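PDB 5LHJ: leucine aminopeptidase 2, chloroplastic from Streptomyces sp. BC16019, which acts as a manganese-binding M17-family aminopeptidase in the maturation of the peptide bottromycin, probably by removing an unsubstituted N-terminal amino acid. Local coordinates for residues H380-R385 against C412-L417; G387-P392 against Q398-A403; R181-C186 against P194-R199; D198-L203 against A290-L295; V65-S70 against R74-N79. All blocks are in the same frame, centred on the assembly; numbering follows the deposited sequence.

Contact 1: residues H380-R385 against C412-L417; sequences HALGTR and CRLPLL
Leu382 meets Cys412 and Leu414 through purely apolar packing, a small buried interface of 113 Å² summed over both sides. Its two methyls flank one carbon of the cysteine: CD2 of Leu382 lies 4.0 Å from CB of Cys412, and CD1 of Leu382 is 4.1 Å from the same CB atom. With SG of Cys412 anti to its backbone N (chi1 179°), the sulfur comes within 4.0 Å of CD2 of Leu382 and serves as part of the nonpolar surface. A looser methyl-to-methyl approach, CD1 of Leu382 to CD1 of Leu414 at 4.4 Å, widens the patch.

In the fold, the end of helix 377-382 rests here on strand 410-413, which runs parallel to strand 386-390 in the large mixed sheet of the catalytic domain. Ala388 of that neighbouring strand is touched by both Leu382 and Leu414. No hydrogen bond joins the two segments; the polar links of Cys412 run through its backbone to Gly387 and Leu389. Gly383, with a phi of 80°, takes the chain out of the helix directly after Leu382. Toward a second subunit, Cys412 packs on Pro415 of that subunit, and His380 stacks on its His380.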
# COMPACT_ATOMS: atom_id res chain seq x y z
N HIS A 380 -2.64 -7.23 18.22
CA HIS A 380 -3.82 -7.25 17.35
C HIS A 380 -5.08 -7.79 18.03
O HIS A 380 -6.15 -7.20 17.89
CB HIS A 380 -3.57 -8.04 16.06
CG HIS A 380 -2.79 -7.27 15.04
ND1 HIS A 380 -1.45 -6.99 15.17
CD2 HIS A 380 -3.16 -6.74 13.85
CE1 HIS A 380 -1.02 -6.31 14.12
NE2 HIS A 380 -2.05 -6.14 13.30
N ALA A 381 -4.95 -8.90 18.74
CA ALA A 381 -6.07 -9.46 19.51
C ALA A 381 -6.06 -9.06 21.00
O ALA A 381 -7.15 -8.82 21.52
CB ALA A 381 -6.17 -10.97 19.34
N LEU A 382 -4.90 -8.92 21.65
CA LEU A 382 -4.89 -8.57 23.11
C LEU A 382 -5.07 -7.06 23.43
O LEU A 382 -5.41 -6.72 24.56
CB LEU A 382 -3.64 -9.10 23.82
CG LEU A 382 -3.40 -10.62 23.82
CD1 LEU A 382 -2.20 -10.95 24.68
CD2 LEU A 382 -4.62 -11.39 24.32
N GLY A 383 -4.84 -6.18 22.45
CA GLY A 383 -4.86 -4.75 22.71
C GLY A 383 -3.58 -4.22 23.33
O GLY A 383 -2.66 -4.97 23.65
N THR A 384 -3.55 -2.90 23.52
CA THR A 384 -2.29 -2.22 23.84
C THR A 384 -1.85 -2.27 25.30
O THR A 384 -0.74 -1.83 25.59
CB THR A 384 -2.37 -0.75 23.40
OG1 THR A 384 -3.42 -0.11 24.12
CG2 THR A 384 -2.62 -0.65 21.92
N ARG A 385 -2.69 -2.77 26.22
CA ARG A 385 -2.39 -2.71 27.67
C ARG A 385 -2.21 -4.06 28.36
O ARG A 385 -2.15 -4.13 29.60
CB ARG A 385 -3.45 -1.87 28.38
CG ARG A 385 -3.45 -0.41 27.96
CD ARG A 385 -4.52 0.34 28.74
NE ARG A 385 -4.72 1.70 28.26
CZ ARG A 385 -5.64 2.53 28.76
NH1 ARG A 385 -6.44 2.14 29.75
NH2 ARG A 385 -5.77 3.73 28.24
N CYS A 412 -2.26 -12.07 29.79
CA CYS A 412 -3.08 -13.17 29.29
C CYS A 412 -2.15 -14.33 28.97
O CYS A 412 -1.21 -14.15 28.21
CB CYS A 412 -3.80 -12.75 28.02
SG CYS A 412 -4.82 -14.08 27.34
N ARG A 413 -2.42 -15.51 29.53
CA ARG A 413 -1.69 -16.71 29.14
C ARG A 413 -2.11 -17.18 27.75
O ARG A 413 -3.30 -17.38 27.48
CB ARG A 413 -1.89 -17.85 30.14
CG ARG A 413 -0.91 -19.00 29.91
CD ARG A 413 -1.23 -20.16 30.80
NE ARG A 413 -0.28 -21.25 30.63
CZ ARG A 413 -0.34 -22.40 31.28
NH1 ARG A 413 -1.32 -22.62 32.17
NH2 ARG A 413 0.57 -23.33 31.05
N LEU A 414 -1.14 -17.35 26.85
CA LEU A 414 -1.40 -17.95 25.55
C LEU A 414 -0.76 -19.34 25.49
O LEU A 414 0.23 -19.59 26.14
CB LEU A 414 -0.87 -17.05 24.44
CG LEU A 414 -1.53 -15.67 24.34
CD1 LEU A 414 -0.88 -14.89 23.19
CD2 LEU A 414 -3.03 -15.78 24.12
N PRO A 415 -1.34 -20.26 24.69
CA PRO A 415 -0.87 -21.64 24.62
C PRO A 415 0.36 -21.84 23.74
O PRO A 415 0.49 -21.21 22.67
CB PRO A 415 -2.07 -22.38 24.01
CG PRO A 415 -2.71 -21.35 23.14
CD PRO A 415 -2.59 -20.08 23.93
N LEU A 416 1.23 -22.74 24.17
CA LEU A 416 2.34 -23.21 23.34
C LEU A 416 1.79 -24.28 22.39
O LEU A 416 1.97 -25.47 22.62
CB LEU A 416 3.47 -23.75 24.22
CG LEU A 416 4.20 -22.66 25.03
CD1 LEU A 416 4.90 -23.24 26.26
CD2 LEU A 416 5.22 -21.93 24.16
N LEU A 417 1.13 -23.84 21.32
CA LEU A 417 0.40 -24.72 20.43
C LEU A 417 1.33 -25.62 19.62
O LEU A 417 2.10 -25.14 18.79
CB LEU A 417 -0.47 -23.92 19.46
CG LEU A 417 -1.61 -23.09 20.08
CD1 LEU A 417 -2.22 -22.14 19.09
CD2 LEU A 417 -2.68 -23.96 20.72

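Contact 2: residues G387-P392 against Q398-A403; sequences GALFTP and QTVLAA
Leu389 reaches out from strand 386-390 and sets its two methyls against Val400 and Leu401, consecutive residues of helix 394-407. The strand leucine has CG anti to its main-chain nitrogen (chi1 166°), and a second torsion of 64° spreads the branches over two partners. CD1 of Leu389 comes to 4.1 Å from CG1 of Val400, while CD2 of Leu389 meets the branch point CG of Leu401 at 3.7 Å. CD2 of Leu389 also lies 3.8 Å from CD2 of Leu401 and 4.1 Å from CB of Val400, which places it between the two helix side chains.

The helix residues arrive differently. The bond from CA to CB of Val400 points toward the strand, and CB and CG1 both take part. Leu401 does not leave the backbone toward the strand; with chi1 at -68°, its CG lies beside its own N and its end swings closer. Both pairs cross obliquely.

This is strand-to-helix packing inside a beta-alpha-beta unit: strand 386-390, helix 394-407 and the parallel strand 410-413. Leu389 also touches Leu461 of strand 458-462, and Val400 also touches Thr492 of helix 486-498. With 132 Å² buried, the fit between these two segments probably rests on methyl shape and exclusion of water, since no directional polar bond joins them.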
# COMPACT_ATOMS: atom_id res chain seq x y z
N GLY A 387 -0.03 -7.84 28.41
CA GLY A 387 1.09 -8.65 27.98
C GLY A 387 0.68 -10.10 27.74
O GLY A 387 -0.40 -10.52 28.17
N ALA A 388 1.53 -10.86 27.04
CA ALA A 388 1.30 -12.28 26.79
C ALA A 388 2.25 -13.11 27.65
O ALA A 388 3.45 -12.79 27.74
CB ALA A 388 1.48 -12.60 25.32
N LEU A 389 1.71 -14.15 28.30
CA LEU A 389 2.47 -15.08 29.15
C LEU A 389 2.46 -16.47 28.51
O LEU A 389 1.39 -16.98 28.18
CB LEU A 389 1.84 -15.18 30.54
CG LEU A 389 2.28 -16.33 31.45
CD1 LEU A 389 3.76 -16.24 31.81
CD2 LEU A 389 1.43 -16.35 32.70
N PHE A 390 3.63 -17.07 28.35
CA PHE A 390 3.76 -18.45 27.88
C PHE A 390 4.55 -19.26 28.89
O PHE A 390 5.60 -18.82 29.35
CB PHE A 390 4.52 -18.51 26.57
CG PHE A 390 3.77 -17.94 25.40
CD1 PHE A 390 3.86 -16.60 25.09
CD2 PHE A 390 3.02 -18.77 24.57
CE1 PHE A 390 3.21 -16.07 23.99
CE2 PHE A 390 2.36 -18.25 23.47
CZ PHE A 390 2.44 -16.90 23.18
N THR A 391 4.05 -20.46 29.22
CA THR A 391 4.83 -21.44 30.00
C THR A 391 4.17 -22.81 29.88
O THR A 391 2.94 -22.88 29.86
CB THR A 391 4.96 -21.06 31.49
OG1 THR A 391 5.67 -22.09 32.21
CG2 THR A 391 3.62 -20.85 32.15
N PRO A 392 4.96 -23.89 29.83
CA PRO A 392 4.35 -25.23 29.91
C PRO A 392 3.94 -25.65 31.32
O PRO A 392 3.26 -26.66 31.47
CB PRO A 392 5.44 -26.15 29.36
CG PRO A 392 6.71 -25.43 29.59
CD PRO A 392 6.42 -23.96 29.59
N GLN A 398 0.20 -19.89 37.18
CA GLN A 398 -0.64 -19.31 38.23
C GLN A 398 0.14 -18.35 39.11
O GLN A 398 -0.39 -17.31 39.49
CB GLN A 398 -1.35 -20.37 39.08
CG GLN A 398 -2.47 -19.79 39.98
CD GLN A 398 -3.38 -18.75 39.28
OE1 GLN A 398 -4.04 -19.04 38.27
NE2 GLN A 398 -3.39 -17.52 39.80
N THR A 399 1.40 -18.66 39.40
CA THR A 399 2.24 -17.78 40.21
C THR A 399 2.43 -16.43 39.53
O THR A 399 2.25 -15.38 40.17
CB THR A 399 3.62 -18.44 40.48
OG1 THR A 399 3.43 -19.64 41.24
CG2 THR A 399 4.56 -17.50 41.24
N VAL A 400 2.76 -16.45 38.24
CA VAL A 400 2.97 -15.20 37.49
C VAL A 400 1.66 -14.40 37.38
O VAL A 400 1.64 -13.18 37.59
CB VAL A 400 3.59 -15.44 36.10
CG1 VAL A 400 3.67 -14.15 35.28
CG2 VAL A 400 4.99 -16.03 36.25
N LEU A 401 0.56 -15.08 37.05
CA LEU A 401 -0.71 -14.39 36.89
C LEU A 401 -1.19 -13.75 38.20
O LEU A 401 -1.63 -12.60 38.20
CB LEU A 401 -1.79 -15.32 36.31
CG LEU A 401 -1.55 -15.74 34.85
CD1 LEU A 401 -2.51 -16.86 34.46
CD2 LEU A 401 -1.67 -14.56 33.90
N ALA A 402 -1.09 -14.47 39.31
CA ALA A 402 -1.48 -13.90 40.62
C ALA A 402 -0.58 -12.71 40.99
O ALA A 402 -1.06 -11.70 41.51
CB ALA A 402 -1.42 -14.97 41.70
N ALA A 403 0.72 -12.82 40.68
CA ALA A 403 1.65 -11.71 40.90
C ALA A 403 1.26 -10.48 40.10
O ALA A 403 1.28 -9.36 40.63
CB ALA A 403 3.08 -12.13 40.56

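Contact 3: residues R181-C186 against P194-R199; sequences RDLVNC and PAFADR
An apolar helix-to-helix contact between Leu183 and Phe196 joins the last turns of helix 164-185 to the first turns of helix 193-207, two helices linked by a short loop. The evidence is compact: Leu183 CD1 and Leu183 CD2 both approach CE1 of Phe196, each at 4.0 Å, so one ring carbon is equally distant from the two leucine methyls. The two side chains cross at about a right angle. Phe196 does not start out toward the other helix, but with CG anti to its N (chi1 -165°) the far part of the ring is carried across to Leu183. A lighter touch comes from Arg199, nearly one turn further on, whose aliphatic CG sits 4.3 Å from CD2 of Leu183.

Within the catalytic domain, these helices lie beside helix 286-301: Leu183 touches its Ala289 and Phe196 its Ala288, so the same helix adjoins both partners. The Phe196 side chain is about 9 Å from that of Lys261, which binds manganese in a crystal structure of this protein, though no metal is bound to this chain; the packing lies near the metal site without being part of it.

No hydrogen bond spans the segments. The charged atoms Asp182 OD2 and Arg199 NH2 are 6.4 Å apart, too far for a salt bridge, though the opposite charges could attract weakly over that distance. Asp182 instead uses OD1 to bond the hydroxyl of Tyr140, which Asn185 ND2 also reaches.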
# COMPACT_ATOMS: atom_id res chain seq x y z
N ARG A 181 11.24 3.10 33.36
CA ARG A 181 10.66 4.17 32.52
C ARG A 181 11.75 5.10 31.97
O ARG A 181 11.76 5.44 30.78
CB ARG A 181 9.63 5.00 33.29
CG ARG A 181 8.37 4.27 33.68
CD ARG A 181 7.42 5.15 34.47
NE ARG A 181 6.17 4.48 34.80
CZ ARG A 181 5.17 5.03 35.49
NH1 ARG A 181 5.29 6.27 35.97
NH2 ARG A 181 4.05 4.35 35.71
N ASP A 182 12.67 5.51 32.84
CA ASP A 182 13.78 6.37 32.42
C ASP A 182 14.64 5.71 31.33
O ASP A 182 15.02 6.36 30.35
CB ASP A 182 14.68 6.72 33.61
CG ASP A 182 14.07 7.74 34.55
OD1 ASP A 182 13.03 8.40 34.25
OD2 ASP A 182 14.69 7.91 35.65
N LEU A 183 14.95 4.42 31.49
CA LEU A 183 15.78 3.71 30.54
C LEU A 183 15.09 3.62 29.17
O LEU A 183 15.71 3.85 28.13
CB LEU A 183 16.15 2.32 31.05
CG LEU A 183 17.07 2.27 32.26
CD1 LEU A 183 17.05 0.87 32.86
CD2 LEU A 183 18.49 2.70 31.90
N VAL A 184 13.79 3.33 29.18
CA VAL A 184 13.02 3.22 27.94
C VAL A 184 12.89 4.58 27.26
O VAL A 184 13.08 4.69 26.04
CB VAL A 184 11.63 2.58 28.18
CG1 VAL A 184 10.73 2.68 26.95
CG2 VAL A 184 11.80 1.14 28.62
N ASN A 185 12.59 5.62 28.04
CA ASN A 185 12.46 6.98 27.52
C ASN A 185 13.76 7.58 26.97
O ASN A 185 13.71 8.45 26.10
CB ASN A 185 11.87 7.92 28.57
CG ASN A 185 10.37 7.74 28.74
OD1 ASN A 185 9.66 7.43 27.78
ND2 ASN A 185 9.88 7.93 29.95
N CYS A 186 14.90 7.10 27.47
CA CYS A 186 16.19 7.65 27.07
C CYS A 186 16.38 7.52 25.55
O CYS A 186 16.20 6.43 25.02
CB CYS A 186 17.33 6.94 27.80
SG CYS A 186 18.89 7.83 27.67
N PRO A 194 26.91 0.04 24.62
CA PRO A 194 27.98 0.30 25.61
C PRO A 194 27.57 1.20 26.78
O PRO A 194 27.95 0.94 27.92
CB PRO A 194 29.07 0.98 24.75
CG PRO A 194 28.86 0.40 23.40
CD PRO A 194 27.36 0.41 23.26
N ALA A 195 26.79 2.25 26.50
CA ALA A 195 26.32 3.16 27.55
C ALA A 195 25.36 2.47 28.53
O ALA A 195 25.44 2.67 29.75
CB ALA A 195 25.64 4.37 26.93
N PHE A 196 24.48 1.62 27.99
CA PHE A 196 23.56 0.83 28.81
C PHE A 196 24.34 -0.13 29.72
O PHE A 196 24.05 -0.20 30.92
CB PHE A 196 22.53 0.11 27.90
CG PHE A 196 21.32 -0.46 28.60
CD1 PHE A 196 21.03 -0.25 29.96
CD2 PHE A 196 20.41 -1.21 27.84
CE1 PHE A 196 19.90 -0.81 30.53
CE2 PHE A 196 19.26 -1.73 28.42
CZ PHE A 196 19.01 -1.53 29.76
N ALA A 197 25.34 -0.81 29.18
CA ALA A 197 26.18 -1.69 30.01
C ALA A 197 26.86 -0.88 31.14
O ALA A 197 26.88 -1.34 32.29
CB ALA A 197 27.22 -2.39 29.15
N ASP A 198 27.35 0.31 30.82
CA ASP A 198 27.95 1.20 31.84
C ASP A 198 26.95 1.58 32.93
O ASP A 198 27.29 1.60 34.12
CB ASP A 198 28.52 2.47 31.21
CG ASP A 198 29.79 2.24 30.41
OD1 ASP A 198 30.43 1.17 30.52
OD2 ASP A 198 30.16 3.18 29.66
N ARG A 199 25.72 1.90 32.53
CA ARG A 199 24.69 2.27 33.49
C ARG A 199 24.35 1.09 34.41
O ARG A 199 24.17 1.28 35.62
CB ARG A 199 23.44 2.79 32.76
CG ARG A 199 22.33 3.30 33.67
CD ARG A 199 22.68 4.66 34.27
NE ARG A 199 21.61 5.16 35.13
CZ ARG A 199 21.61 5.20 36.47
NH1 ARG A 199 22.66 4.77 37.19
NH2 ARG A 199 20.54 5.68 37.12

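Contact 4: residues D198-L203 against A290-L295; sequences DRIREL and AVVAAL
Val292 carries the largest buried area of this contact, 65 Å², and divides its two methyls between Ile200 and Leu203, residues nearly one turn apart on helix 193-207. CG2 of Val292 takes the isoleucine, lying 3.9 Å from both CG1 and CD1 of Ile200, so it rests alongside the final C-C bond of that branch. CG1 of Val292 takes the leucine, at 3.9 Å from CD1 of Leu203. The division follows from the valine's rotation: at chi1 169°, CG1 stands anti to the backbone N and CG2 anti to the carbonyl carbon, turning one methyl to each neighbour.

Ile200 contributes 32 Å² and Leu203 20 Å², the leucine side chain meeting Val292 at about a right angle. The contact is helix-to-helix packing in the catalytic domain, between helix 193-207 and helix 286-301; the CA atoms of Ile200 and Val292, nearest between segments 198-203 and 290-295, are 7.3 Å apart. The sheet is in touch with the same patch: Leu311 of strand 306-316 meets both Ile200 and Val292, while Leu203 also reaches Leu179 of helix 164-185.

On the outer surface of helix 193-207, away from Val292, Arg201 NH1 forms a salt bridge with Asp198 OD1 at 2.9 Å. The oxygen lies in the guanidinium plane, at its edge, whereas the nitrogen approaches 37° out of the carboxylate plane.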
# COMPACT_ATOMS: atom_id res chain seq x y z
N ASP A 198 27.35 0.31 30.82
CA ASP A 198 27.95 1.20 31.84
C ASP A 198 26.95 1.58 32.93
O ASP A 198 27.29 1.60 34.12
CB ASP A 198 28.52 2.47 31.21
CG ASP A 198 29.79 2.24 30.41
OD1 ASP A 198 30.43 1.17 30.52
OD2 ASP A 198 30.16 3.18 29.66
N ARG A 199 25.72 1.90 32.53
CA ARG A 199 24.69 2.27 33.49
C ARG A 199 24.35 1.09 34.41
O ARG A 199 24.17 1.28 35.62
CB ARG A 199 23.44 2.79 32.76
CG ARG A 199 22.33 3.30 33.67
CD ARG A 199 22.68 4.66 34.27
NE ARG A 199 21.61 5.16 35.13
CZ ARG A 199 21.61 5.20 36.47
NH1 ARG A 199 22.66 4.77 37.19
NH2 ARG A 199 20.54 5.68 37.12
N ILE A 200 24.26 -0.13 33.85
CA ILE A 200 23.98 -1.32 34.65
C ILE A 200 25.11 -1.55 35.67
O ILE A 200 24.85 -1.87 36.82
CB ILE A 200 23.75 -2.57 33.77
CG1 ILE A 200 22.49 -2.39 32.92
CG2 ILE A 200 23.61 -3.83 34.63
CD1 ILE A 200 22.40 -3.33 31.72
N ARG A 201 26.34 -1.37 35.23
CA ARG A 201 27.48 -1.53 36.14
C ARG A 201 27.35 -0.57 37.33
O ARG A 201 27.58 -0.98 38.47
CB ARG A 201 28.80 -1.29 35.42
CG ARG A 201 29.99 -1.66 36.29
CD ARG A 201 31.30 -1.15 35.71
NE ARG A 201 31.67 -1.86 34.49
CZ ARG A 201 31.63 -1.38 33.24
NH1 ARG A 201 31.19 -0.14 32.96
NH2 ARG A 201 32.04 -2.17 32.23
N GLU A 202 26.98 0.68 37.05
CA GLU A 202 26.84 1.69 38.11
C GLU A 202 25.69 1.33 39.05
O GLU A 202 25.83 1.44 40.27
CB GLU A 202 26.65 3.10 37.54
CG GLU A 202 26.36 4.16 38.61
CD GLU A 202 26.92 5.55 38.32
OE1 GLU A 202 27.52 5.78 37.25
OE2 GLU A 202 26.78 6.44 39.19
N LEU A 203 24.55 0.92 38.49
CA LEU A 203 23.43 0.47 39.31
C LEU A 203 23.79 -0.70 40.22
O LEU A 203 23.40 -0.74 41.39
CB LEU A 203 22.21 0.13 38.43
CG LEU A 203 21.57 1.32 37.72
CD1 LEU A 203 20.67 0.84 36.57
CD2 LEU A 203 20.79 2.18 38.70
N ALA A 290 13.13 -3.85 32.43
CA ALA A 290 12.31 -4.45 33.48
C ALA A 290 13.14 -5.38 34.37
O ALA A 290 13.01 -5.36 35.61
CB ALA A 290 11.12 -5.20 32.90
N VAL A 291 14.00 -6.17 33.74
CA VAL A 291 14.86 -7.11 34.46
C VAL A 291 15.88 -6.37 35.33
O VAL A 291 16.04 -6.71 36.52
CB VAL A 291 15.55 -8.11 33.49
CG1 VAL A 291 16.64 -8.94 34.20
CG2 VAL A 291 14.52 -9.04 32.87
N VAL A 292 16.54 -5.37 34.76
CA VAL A 292 17.52 -4.58 35.52
C VAL A 292 16.84 -3.92 36.74
O VAL A 292 17.37 -3.98 37.86
CB VAL A 292 18.19 -3.51 34.63
CG1 VAL A 292 18.99 -2.51 35.45
CG2 VAL A 292 19.08 -4.18 33.58
N ALA A 293 15.69 -3.30 36.50
CA ALA A 293 14.99 -2.59 37.56
C ALA A 293 14.54 -3.55 38.67
O ALA A 293 14.72 -3.23 39.86
CB ALA A 293 13.81 -1.81 36.99
N ALA A 294 13.98 -4.70 38.31
CA ALA A 294 13.59 -5.70 39.30
C ALA A 294 14.79 -6.13 40.15
O ALA A 294 14.69 -6.18 41.38
CB ALA A 294 12.95 -6.91 38.65
N LEU A 295 15.92 -6.40 39.50
CA LEU A 295 17.15 -6.77 40.24
C LEU A 295 17.58 -5.69 41.22
O LEU A 295 17.99 -6.02 42.36
CB LEU A 295 18.29 -7.13 39.29
CG LEU A 295 18.21 -8.59 38.81
CD1 LEU A 295 18.84 -8.75 37.44
CD2 LEU A 295 18.86 -9.53 39.81

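Contact 5: residues V65-S70 against R74-N79; sequences VVAEPS and RAVVLN
Glu68 and Asn79 set their flat ends near each other with the carboxylate and amide planes 86° apart, nearly perpendicular, and two waters link them. One water donates to Glu68 OE1 at 2.9 Å and to Val66 O, and accepts from Asn79 ND2; the other donates to Glu68 OE2 at 2.8 Å and also accepts from ND2. Both carboxylate oxygens are thus engaged. Glu68 CG sits between the backbone N and the carbonyl carbon (chi1 66°), and the chain then extends beside Val77. Replacing Glu68 with alanine would probably deprive the two waters of their carboxylate acceptors and leave the Asn79 amide less firmly oriented, with OD1 still weakly bonded to Arg43 NE.

Beneath lies a beta hairpin in the N-terminal domain, strands 65-69 and 76-81, with 65-69 outermost in its sheet within this chain. Val66 with Asn79 and Glu68 with Val77 are hydrogen-bonded antiparallel pairs; the Val77 N to Glu68 O bond is 2.8 Å and nearly straight at 176°. Toward the turn, Ser70 N donates to Ala75 O (3.0 Å), and Ala75 N donates to Ser70 OG (3.0 Å), which also bonds Asp72.

The other face of the hairpin carries Ala67 and Leu78, a non-hydrogen-bonded pair whose Ala67 CB and Leu78 CD2 lie 3.5 Å apart. Arg56 of a third subunit packs on both; on the Glu68 face, that residue touches Phe52 and Ser53 of its own chain.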
# COMPACT_ATOMS: atom_id res chain seq x y z
N VAL A 65 -11.31 14.15 41.47
CA VAL A 65 -10.71 15.02 42.47
C VAL A 65 -11.40 16.37 42.47
O VAL A 65 -11.52 16.99 41.42
CB VAL A 65 -9.21 15.22 42.21
CG1 VAL A 65 -8.62 16.20 43.21
CG2 VAL A 65 -8.49 13.88 42.28
N VAL A 66 -11.82 16.82 43.65
CA VAL A 66 -12.33 18.19 43.83
C VAL A 66 -11.57 18.87 44.96
O VAL A 66 -11.59 18.38 46.10
CB VAL A 66 -13.84 18.21 44.11
CG1 VAL A 66 -14.32 19.64 44.31
CG2 VAL A 66 -14.59 17.56 42.96
N ALA A 67 -10.89 19.97 44.65
CA ALA A 67 -10.10 20.73 45.62
C ALA A 67 -10.95 21.78 46.30
O ALA A 67 -11.81 22.40 45.66
CB ALA A 67 -8.92 21.39 44.94
N GLU A 68 -10.68 22.01 47.58
CA GLU A 68 -11.39 23.05 48.33
C GLU A 68 -10.49 23.61 49.42
O GLU A 68 -9.49 22.99 49.77
CB GLU A 68 -12.63 22.46 48.97
CG GLU A 68 -12.36 21.42 50.03
CD GLU A 68 -13.61 20.72 50.51
OE1 GLU A 68 -14.52 20.50 49.69
OE2 GLU A 68 -13.67 20.41 51.71
N PRO A 69 -10.85 24.78 49.96
CA PRO A 69 -10.11 25.27 51.12
C PRO A 69 -10.24 24.35 52.33
O PRO A 69 -11.27 23.72 52.53
CB PRO A 69 -10.76 26.63 51.42
CG PRO A 69 -11.44 27.04 50.17
CD PRO A 69 -11.81 25.78 49.44
N SER A 70 -9.17 24.27 53.12
CA SER A 70 -9.19 23.58 54.41
C SER A 70 -10.17 24.30 55.35
O SER A 70 -10.53 25.44 55.11
CB SER A 70 -7.79 23.57 55.02
OG SER A 70 -7.34 24.89 55.26
N ARG A 74 -6.42 28.06 55.61
CA ARG A 74 -4.98 28.27 55.42
C ARG A 74 -4.33 27.35 54.38
O ARG A 74 -3.19 27.60 53.97
CB ARG A 74 -4.24 28.08 56.75
CG ARG A 74 -4.66 29.06 57.83
CD ARG A 74 -3.91 28.78 59.12
NE ARG A 74 -4.29 29.72 60.18
CZ ARG A 74 -3.86 29.67 61.44
NH1 ARG A 74 -3.02 28.71 61.84
NH2 ARG A 74 -4.28 30.58 62.31
N ALA A 75 -5.03 26.30 53.97
CA ALA A 75 -4.46 25.25 53.12
C ALA A 75 -5.52 24.67 52.18
O ALA A 75 -6.59 25.26 52.01
CB ALA A 75 -3.85 24.17 54.00
N VAL A 76 -5.22 23.53 51.55
CA VAL A 76 -6.10 22.92 50.54
C VAL A 76 -6.42 21.48 50.94
O VAL A 76 -5.56 20.76 51.46
CB VAL A 76 -5.40 22.94 49.16
CG1 VAL A 76 -6.18 22.16 48.10
CG2 VAL A 76 -5.14 24.37 48.70
N VAL A 77 -7.67 21.08 50.69
CA VAL A 77 -8.10 19.70 50.84
C VAL A 77 -8.53 19.20 49.46
O VAL A 77 -9.22 19.91 48.72
CB VAL A 77 -9.26 19.57 51.85
CG1 VAL A 77 -9.97 18.22 51.74
CG2 VAL A 77 -8.76 19.80 53.27
N LEU A 78 -8.07 18.00 49.10
CA LEU A 78 -8.57 17.29 47.93
C LEU A 78 -9.48 16.17 48.39
O LEU A 78 -9.05 15.29 49.15
CB LEU A 78 -7.43 16.67 47.11
CG LEU A 78 -6.29 17.57 46.66
CD1 LEU A 78 -5.28 16.72 45.91
CD2 LEU A 78 -6.78 18.72 45.81
N ASN A 79 -10.74 16.21 47.98
CA ASN A 79 -11.59 15.04 48.07
C ASN A 79 -11.38 14.16 46.84
O ASN A 79 -11.50 14.63 45.70
CB ASN A 79 -13.05 15.44 48.24
CG ASN A 79 -13.35 15.93 49.65
OD1 ASN A 79 -12.99 15.27 50.65
ND2 ASN A 79 -13.98 17.08 49.75
O HOH W 1 -14.09 18.69 47.52
O HOH W 2 -15.20 18.13 52.38

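How the contacts relate
Contact 5 comes first along the chain and stands alone in the N-terminal domain, its centre 39 to 43 Å from those of the four in the catalytic domain. Contacts 3 and 4 follow, with centres 9 Å apart; their segments overlap at Asp198 and Arg199 on helix 193-207, which packs on helix 164-185 through Phe196 and on helix 286-301 through Ile200 and Leu203. Contacts 1 and 2 come last, 11 Å apart, with contact 2 nested in the loop closed by contact 1. They meet at the parallel strands 386-390 and 410-413, on the opposite side of the chain's centre from contact 3. The catalytic-domain contacts thus form two groups that do not touch.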